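Local coordinates for protein erythrocyte binding antigen 140 (Plasmodium falciparum, PDB 4GF2) that probably binds a host receptor on the erythrocyte surface during parasite invasion, through a region that carries two Duffy-binding-like domains, at residues Asn271-Glu274 with Tyr275-Cys279. The protein carries 3 engineered substitutions. Residues are numbered along the deposited sequence; the frame is centred on the assembly and turned at random.
Sequences NEKE and YDDLC
The Tyr275 ring carbon CG stands opposite the backbone N (chi1 175°), beside its carbonyl carbon, and Asn271 turns its CG anti to its own carbonyl carbon, which together bring ND2 of Asn271 over one face of the phenol. The nitrogen lies nearest the ring's rim, with Asn271 ND2 3.3 Å from Tyr275 CD1, and the amide plane is inclined 48° to the ring, so the amide is neither parallel nor perpendicular to the ring, and its nitrogen sits above the face, displaced toward the rim. Cys279 lies against the opposite face, its CB 3.6 Å above the plane of the Tyr275 ring, so the aromatic is held between a residue just before the helix and one at its last turn.

The first turn of the helix begins after Glu272, at the N-cap position. Its carbonyl O accepts a weak i to i+3 bond from Tyr275 N (3.2 Å). One good i to i+4 bond follows, Asp277 N to Lys273 O at 2.9 Å and 150°, and then a weak one, Leu278 N to Glu274 O at 3.1 Å. On the outer side, the Lys273 chain, bent at chi2 and chi4, passes its methylene CD close to the Asp277 carboxylate, a contact so short that its exact spacing is doubtful. The charged ends do not meet: with Lys273 NZ 4.7 Å from Asp277 OD1 they form no salt bridge, though some long-range attraction is likely.

The short helix 273-279 probably forms part of the first Duffy-binding-like module, consistent with its disulfide to Cys219. Glu274 and Leu278 pack on Phe195 and Ile198 of helix 175-202, while Tyr275 OH hydrogen-bonds to Cys219 O and Cys279 forms that disulfide, tying the segment to helix 213-242.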
ATOM      1  N   ASN A 271     -13.914  -4.212   5.957  1.00 95.22           N
ATOM      2  CA  ASN A 271     -14.189  -4.097   4.530  1.00 90.59           C
ATOM      3  C   ASN A 271     -14.879  -5.354   4.021  1.00 87.28           C
ATOM      4  O   ASN A 271     -14.402  -6.466   4.237  1.00 86.64           O
ATOM      5  CB  ASN A 271     -12.905  -3.835   3.743  1.00 91.19           C
ATOM      6  CG  ASN A 271     -12.535  -2.363   3.707  1.00 90.39           C
ATOM      7  OD1 ASN A 271     -13.108  -1.547   4.432  1.00 87.86           O
ATOM      8  ND2 ASN A 271     -11.573  -2.017   2.862  1.00 92.43           N
ATOM      9  N   GLU A 272     -16.011  -5.170   3.352  1.00 84.83           N
ATOM     10  CA  GLU A 272     -16.803  -6.294   2.875  1.00 84.28           C
ATOM     11  C   GLU A 272     -16.141  -6.958   1.675  1.00 76.91           C
ATOM     12  O   GLU A 272     -15.179  -6.437   1.111  1.00 72.80           O
ATOM     13  CB  GLU A 272     -18.217  -5.830   2.510  1.00 88.55           C
ATOM     14  CG  GLU A 272     -19.007  -5.278   3.691  1.00 92.21           C
ATOM     15  CD  GLU A 272     -20.276  -4.558   3.267  1.00 94.30           C
ATOM     16  OE1 GLU A 272     -20.584  -4.551   2.056  1.00 96.81           O
ATOM     17  OE2 GLU A 272     -20.964  -3.997   4.147  1.00 93.73           O
ATOM     18  N   LYS A 273     -16.668  -8.117   1.298  1.00 74.83           N
ATOM     19  CA  LYS A 273     -16.164  -8.853   0.151  1.00 71.74           C
ATOM     20  C   LYS A 273     -16.156  -7.943  -1.069  1.00 67.56           C
ATOM     21  O   LYS A 273     -15.234  -7.986  -1.884  1.00 67.81           O
ATOM     22  CB  LYS A 273     -17.044 -10.082  -0.111  1.00 75.54           C
ATOM     23  CG  LYS A 273     -16.279 -11.354  -0.430  1.00 81.78           C
ATOM     24  CD  LYS A 273     -15.849 -11.409  -1.885  1.00 86.74           C
ATOM     25  CE  LYS A 273     -15.067 -12.681  -2.192  1.00 94.01           C
ATOM     26  NZ  LYS A 273     -15.860 -13.918  -1.936  1.00100.26           N
ATOM     27  N   GLU A 274     -17.177  -7.100  -1.178  1.00 65.25           N
ATOM     28  CA  GLU A 274     -17.374  -6.293  -2.374  1.00 64.25           C
ATOM     29  C   GLU A 274     -16.220  -5.324  -2.606  1.00 62.75           C
ATOM     30  O   GLU A 274     -15.818  -5.096  -3.746  1.00 66.18           O
ATOM     31  CB  GLU A 274     -18.692  -5.527  -2.297  1.00 65.58           C
ATOM     32  CG  GLU A 274     -19.104  -4.897  -3.618  1.00 67.49           C
ATOM     33  CD  GLU A 274     -20.468  -4.242  -3.554  1.00 71.06           C
ATOM     34  OE1 GLU A 274     -21.030  -4.141  -2.442  1.00 73.00           O
ATOM     35  OE2 GLU A 274     -20.979  -3.831  -4.618  1.00 71.87           O
ATOM     36  N   TYR A 275     -15.689  -4.750  -1.533  1.00 57.91           N
ATOM     37  CA  TYR A 275     -14.566  -3.833  -1.672  1.00 52.38           C
ATOM     38  C   TYR A 275     -13.361  -4.545  -2.286  1.00 51.62           C
ATOM     39  O   TYR A 275     -12.777  -4.071  -3.262  1.00 49.89           O
ATOM     40  CB  TYR A 275     -14.173  -3.225  -0.327  1.00 49.41           C
ATOM     41  CG  TYR A 275     -12.942  -2.367  -0.448  1.00 45.90           C
ATOM     42  CD1 TYR A 275     -11.676  -2.926  -0.356  1.00 44.34           C
ATOM     43  CD2 TYR A 275     -13.043  -1.007  -0.695  1.00 44.85           C
ATOM     44  CE1 TYR A 275     -10.547  -2.152  -0.486  1.00 43.02           C
ATOM     45  CE2 TYR A 275     -11.916  -0.223  -0.826  1.00 43.53           C
ATOM     46  CZ  TYR A 275     -10.671  -0.802  -0.723  1.00 42.61           C
ATOM     47  OH  TYR A 275      -9.547  -0.023  -0.854  1.00 42.44           O
ATOM     48  N   ASP A 276     -12.992  -5.682  -1.704  1.00 52.56           N
ATOM     49  CA  ASP A 276     -11.892  -6.491  -2.218  1.00 51.71           C
ATOM     50  C   ASP A 276     -12.133  -6.887  -3.673  1.00 51.69           C
ATOM     51  O   ASP A 276     -11.205  -6.917  -4.479  1.00 51.26           O
ATOM     52  CB  ASP A 276     -11.715  -7.749  -1.367  1.00 53.49           C
ATOM     53  CG  ASP A 276     -11.032  -7.469  -0.040  1.00 55.47           C
ATOM     54  OD1 ASP A 276     -10.847  -6.285   0.305  1.00 52.80           O
ATOM     55  OD2 ASP A 276     -10.680  -8.442   0.660  1.00 60.34           O
ATOM     56  N   ASP A 277     -13.385  -7.188  -4.004  1.00 53.24           N
ATOM     57  CA  ASP A 277     -13.744  -7.602  -5.356  1.00 55.45           C
ATOM     58  C   ASP A 277     -13.559  -6.482  -6.379  1.00 53.49           C
ATOM     59  O   ASP A 277     -13.313  -6.745  -7.555  1.00 53.44           O
ATOM     60  CB  ASP A 277     -15.202  -8.074  -5.399  1.00 59.08           C
ATOM     61  CG  ASP A 277     -15.439  -9.333  -4.586  1.00 61.92           C
ATOM     62  OD1 ASP A 277     -14.471 -10.095  -4.356  1.00 60.96           O
ATOM     63  OD2 ASP A 277     -16.602  -9.561  -4.186  1.00 65.42           O
ATOM     64  N   LEU A 278     -13.691  -5.237  -5.937  1.00 52.44           N
ATOM     65  CA  LEU A 278     -13.665  -4.103  -6.856  1.00 52.30           C
ATOM     66  C   LEU A 278     -12.361  -3.314  -6.806  1.00 52.22           C
ATOM     67  O   LEU A 278     -12.048  -2.571  -7.736  1.00 52.03           O
ATOM     68  CB  LEU A 278     -14.825  -3.154  -6.559  1.00 51.57           C
ATOM     69  CG  LEU A 278     -16.236  -3.658  -6.868  1.00 52.32           C
ATOM     70  CD1 LEU A 278     -17.243  -2.560  -6.579  1.00 50.47           C
ATOM     71  CD2 LEU A 278     -16.356  -4.126  -8.310  1.00 55.78           C
ATOM     72  N   CYS A 279     -11.606  -3.470  -5.723  1.00 51.78           N
ATOM     73  CA  CYS A 279     -10.464  -2.595  -5.478  1.00 47.96           C
ATOM     74  C   CYS A 279      -9.124  -3.317  -5.401  1.00 46.14           C
ATOM     75  O   CYS A 279      -8.081  -2.674  -5.322  1.00 43.45           O
ATOM     76  CB  CYS A 279     -10.691  -1.791  -4.201  1.00 46.07           C
ATOM     77  SG  CYS A 279     -11.990  -0.556  -4.364  1.00 52.93           S
TER